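Long-range contact in VipE (Legionella pneumophila subsp. pneumophila str. Philadelphia 1, PDB 4QN8), which is of unknown molecular function but is regarded as an effector protein of this bacterium, represented here by the N-terminal part of the full-length chain: residues Ile86-Pro91 with His122-Val128. Sequence-based numbering, arbitrary orientation.
Sequences IELSPP and HFNSTRV
His122 meets Ile86 through the far branch of the isoleucine: CD1 approaches the ring obliquely, 4.0 Å from His122 ND1 and close to CG and CB. The imidazole is also engaged outside the two segments, with NE2 hydrogen-bonded to Glu111 and the ring stacked on His79. The carbonyl of His122 is gripped by both N and OG of Ser125, the hydroxyl bond being the shorter at 2.7 Å. With OG between the backbone N and the carbonyl carbon (chi1 65°), Ser125 also accepts a weak bond from Val128 N, the N-cap bond of helix 126-131; serine suits this place because one small hydroxyl both donates and accepts. The branched Ile86 turns CG2 the other way, 3.6 Å from Arg127 CB. Arginine fits here by offering an aliphatic stem to Ile86 and several N-H groups beyond it. Bent at chi2 (78°), it donates from NH1 to Ser89 O at 2.9 Å, while NH2 adds weak bonds to that oxygen and to Pro90 O. NE forms a salt bridge with Glu131, which probably offsets the charge, and Phe97 makes a cation-pi contact. Val128 CG2 touches Ile86 CG2 at 4.1 Å, a buried apolar valine that also packs on Ile138 and Leu141. The arrangement is an arginine from the first turn of an N-capped helix binding carbonyls just past another helix's C-terminus, joining helices 126-131 and 75-88 in this all-helical domain.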
ATOM      1  N   ILE A  86       5.381  -7.541   0.649  1.00 14.81           N
ATOM      2  CA  ILE A  86       6.597  -7.185   1.376  1.00 15.09           C
ATOM      3  C   ILE A  86       7.768  -8.040   0.864  1.00 21.81           C
ATOM      4  O   ILE A  86       8.867  -7.522   0.638  1.00 20.67           O
ATOM      5  CB  ILE A  86       6.396  -7.289   2.916  1.00 16.18           C
ATOM      6  CG1 ILE A  86       5.541  -6.104   3.394  1.00 15.61           C
ATOM      7  CG2 ILE A  86       7.728  -7.316   3.652  1.00 13.94           C
ATOM      8  CD1 ILE A  86       4.745  -6.335   4.673  1.00 17.21           C
ATOM      9  N   GLU A  87       7.535  -9.333   0.645  1.00 21.61           N
ATOM     10  CA  GLU A  87       8.599 -10.217   0.133  1.00 21.20           C
ATOM     11  C   GLU A  87       9.055  -9.845  -1.272  1.00 22.99           C
ATOM     12  O   GLU A  87      10.244  -9.964  -1.595  1.00 24.25           O
ATOM     13  CB  GLU A  87       8.132 -11.673   0.088  1.00 20.84           C
ATOM     14  CG  GLU A  87       8.143 -12.430   1.390  1.00 27.45           C
ATOM     15  CD  GLU A  87       7.444 -13.765   1.244  1.00 26.97           C
ATOM     16  OE1 GLU A  87       6.401 -13.806   0.547  1.00 28.74           O
ATOM     17  OE2 GLU A  87       7.931 -14.766   1.807  1.00 32.17           O
ATOM     18  N   LEU A  88       8.109  -9.416  -2.108  1.00 14.87           N
ATOM     19  CA  LEU A  88       8.363  -9.238  -3.544  1.00 16.55           C
ATOM     20  C   LEU A  88       8.631  -7.811  -3.994  1.00 19.81           C
ATOM     21  O   LEU A  88       8.988  -7.602  -5.151  1.00 21.69           O
ATOM     22  CB  LEU A  88       7.193  -9.769  -4.360  1.00 14.01           C
ATOM     23  CG  LEU A  88       6.953 -11.265  -4.209  1.00 20.50           C
ATOM     24  CD1 LEU A  88       5.669 -11.647  -4.948  1.00 22.32           C
ATOM     25  CD2 LEU A  88       8.142 -12.101  -4.711  1.00 23.68           C
ATOM     26  N   SER A  89       8.425  -6.850  -3.096  1.00 24.73           N
ATOM     27  CA  SER A  89       8.642  -5.429  -3.391  1.00 24.64           C
ATOM     28  C   SER A  89      10.053  -5.215  -3.925  1.00 26.91           C
ATOM     29  O   SER A  89      10.996  -5.843  -3.440  1.00 22.32           O
ATOM     30  CB  SER A  89       8.445  -4.585  -2.133  1.00 28.10           C
ATOM     31  OG  SER A  89       7.080  -4.493  -1.799  1.00 50.38           O
ATOM     32  N   PRO A  90      10.196  -4.352  -4.947  1.00 23.36           N
ATOM     33  CA  PRO A  90      11.475  -4.189  -5.641  1.00 26.59           C
ATOM     34  C   PRO A  90      12.545  -3.634  -4.724  1.00 22.04           C
ATOM     35  O   PRO A  90      12.246  -2.800  -3.866  1.00 31.20           O
ATOM     36  CB  PRO A  90      11.154  -3.176  -6.749  1.00 33.22           C
ATOM     37  CG  PRO A  90       9.913  -2.477  -6.286  1.00 33.17           C
ATOM     38  CD  PRO A  90       9.141  -3.505  -5.533  1.00 25.52           C
ATOM     39  N   PRO A  91      13.781  -4.114  -4.882  1.00 27.91           N
ATOM     40  CA  PRO A  91      14.865  -3.532  -4.095  1.00 34.42           C
ATOM     41  C   PRO A  91      15.086  -2.103  -4.573  1.00 28.81           C
ATOM     42  O   PRO A  91      15.216  -1.890  -5.768  1.00 27.50           O
ATOM     43  CB  PRO A  91      16.075  -4.400  -4.470  1.00 39.73           C
ATOM     44  CG  PRO A  91      15.736  -4.960  -5.830  1.00 38.01           C
ATOM     45  CD  PRO A  91      14.250  -5.173  -5.797  1.00 33.19           C
ATOM     46  N   HIS A 122       3.764  -8.679  10.546  1.00 19.68           N
ATOM     47  CA  HIS A 122       4.568  -8.267   9.389  1.00 21.60           C
ATOM     48  C   HIS A 122       5.896  -7.653   9.815  1.00 21.04           C
ATOM     49  O   HIS A 122       6.865  -7.655   9.046  1.00 21.38           O
ATOM     50  CB  HIS A 122       3.824  -7.262   8.514  1.00 19.02           C
ATOM     51  CG  HIS A 122       2.637  -7.825   7.807  1.00 19.58           C
ATOM     52  ND1 HIS A 122       2.709  -8.942   7.001  1.00 18.55           N
ATOM     53  CD2 HIS A 122       1.348  -7.409   7.765  1.00 22.19           C
ATOM     54  CE1 HIS A 122       1.507  -9.194   6.503  1.00 18.40           C
ATOM     55  NE2 HIS A 122       0.674  -8.275   6.944  1.00 16.88           N
ATOM     56  N   PHE A 123       5.946  -7.128  11.038  1.00 19.99           N
ATOM     57  CA  PHE A 123       7.171  -6.489  11.529  1.00 22.39           C
ATOM     58  C   PHE A 123       8.220  -7.501  11.943  1.00 25.24           C
ATOM     59  O   PHE A 123       9.351  -7.131  12.241  1.00 27.66           O
ATOM     60  CB  PHE A 123       6.852  -5.516  12.667  1.00 21.72           C
ATOM     61  CG  PHE A 123       5.940  -4.404  12.239  1.00 22.95           C
ATOM     62  CD1 PHE A 123       6.447  -3.268  11.628  1.00 24.77           C
ATOM     63  CD2 PHE A 123       4.571  -4.520  12.385  1.00 23.18           C
ATOM     64  CE1 PHE A 123       5.604  -2.251  11.207  1.00 21.54           C
ATOM     65  CE2 PHE A 123       3.723  -3.505  11.965  1.00 18.38           C
ATOM     66  CZ  PHE A 123       4.238  -2.375  11.372  1.00 22.35           C
ATOM     67  N   ASN A 124       7.833  -8.773  11.953  1.00 26.59           N
ATOM     68  CA  ASN A 124       8.750  -9.880  12.200  1.00 27.70           C
ATOM     69  C   ASN A 124       9.337 -10.482  10.923  1.00 25.64           C
ATOM     70  O   ASN A 124      10.202 -11.362  10.983  1.00 29.33           O
ATOM     71  CB  ASN A 124       8.043 -10.980  12.997  1.00 29.85           C
ATOM     72  CG  ASN A 124       7.762 -10.575  14.423  1.00 43.64           C
ATOM     73  OD1 ASN A 124       8.496  -9.774  15.008  1.00 49.99           O
ATOM     74  ND2 ASN A 124       6.696 -11.130  14.999  1.00 47.00           N
ATOM     75  N   SER A 125       8.867 -10.007   9.775  1.00 22.57           N
ATOM     76  CA  SER A 125       9.219 -10.601   8.492  1.00 22.86           C
ATOM     77  C   SER A 125      10.683 -10.313   8.169  1.00 24.22           C
ATOM     78  O   SER A 125      11.241  -9.309   8.640  1.00 20.67           O
ATOM     79  CB  SER A 125       8.316 -10.040   7.389  1.00 23.71           C
ATOM     80  OG  SER A 125       8.553  -8.646   7.228  1.00 22.47           O
ATOM     81  N   THR A 126      11.299 -11.185   7.373  1.00 27.68           N
ATOM     82  CA  THR A 126      12.710 -11.029   7.009  1.00 22.56           C
ATOM     83  C   THR A 126      12.967  -9.660   6.382  1.00 23.79           C
ATOM     84  O   THR A 126      13.952  -8.994   6.700  1.00 24.19           O
ATOM     85  CB  THR A 126      13.164 -12.137   6.033  1.00 25.29           C
ATOM     86  OG1 THR A 126      13.006 -13.424   6.656  1.00 26.46           O
ATOM     87  CG2 THR A 126      14.629 -11.953   5.647  1.00 29.85           C
ATOM     88  N   ARG A 127      12.075  -9.228   5.498  1.00 20.59           N
ATOM     89  CA  ARG A 127      12.313  -7.975   4.784  1.00 18.94           C
ATOM     90  C   ARG A 127      12.216  -6.776   5.731  1.00 20.84           C
ATOM     91  O   ARG A 127      13.065  -5.879   5.690  1.00 18.80           O
ATOM     92  CB  ARG A 127      11.336  -7.814   3.617  1.00 17.25           C
ATOM     93  CG  ARG A 127      11.576  -6.575   2.753  1.00 19.16           C
ATOM     94  CD  ARG A 127      12.744  -6.798   1.818  1.00 26.51           C
ATOM     95  NE  ARG A 127      12.970  -5.670   0.909  1.00 31.41           N
ATOM     96  CZ  ARG A 127      12.329  -5.491  -0.247  1.00 31.25           C
ATOM     97  NH1 ARG A 127      11.401  -6.353  -0.634  1.00 33.54           N
ATOM     98  NH2 ARG A 127      12.606  -4.438  -1.011  1.00 27.30           N
ATOM     99  N   VAL A 128      11.209  -6.755   6.599  1.00 15.12           N
ATOM    100  CA  VAL A 128      11.058  -5.600   7.487  1.00 14.64           C
ATOM    101  C   VAL A 128      12.188  -5.590   8.504  1.00 22.19           C
ATOM    102  O   VAL A 128      12.736  -4.535   8.824  1.00 22.28           O
ATOM    103  CB  VAL A 128       9.688  -5.580   8.189  1.00 18.84           C
ATOM    104  CG1 VAL A 128       9.647  -4.517   9.299  1.00 20.59           C
ATOM    105  CG2 VAL A 128       8.574  -5.345   7.172  1.00 18.37           C
TER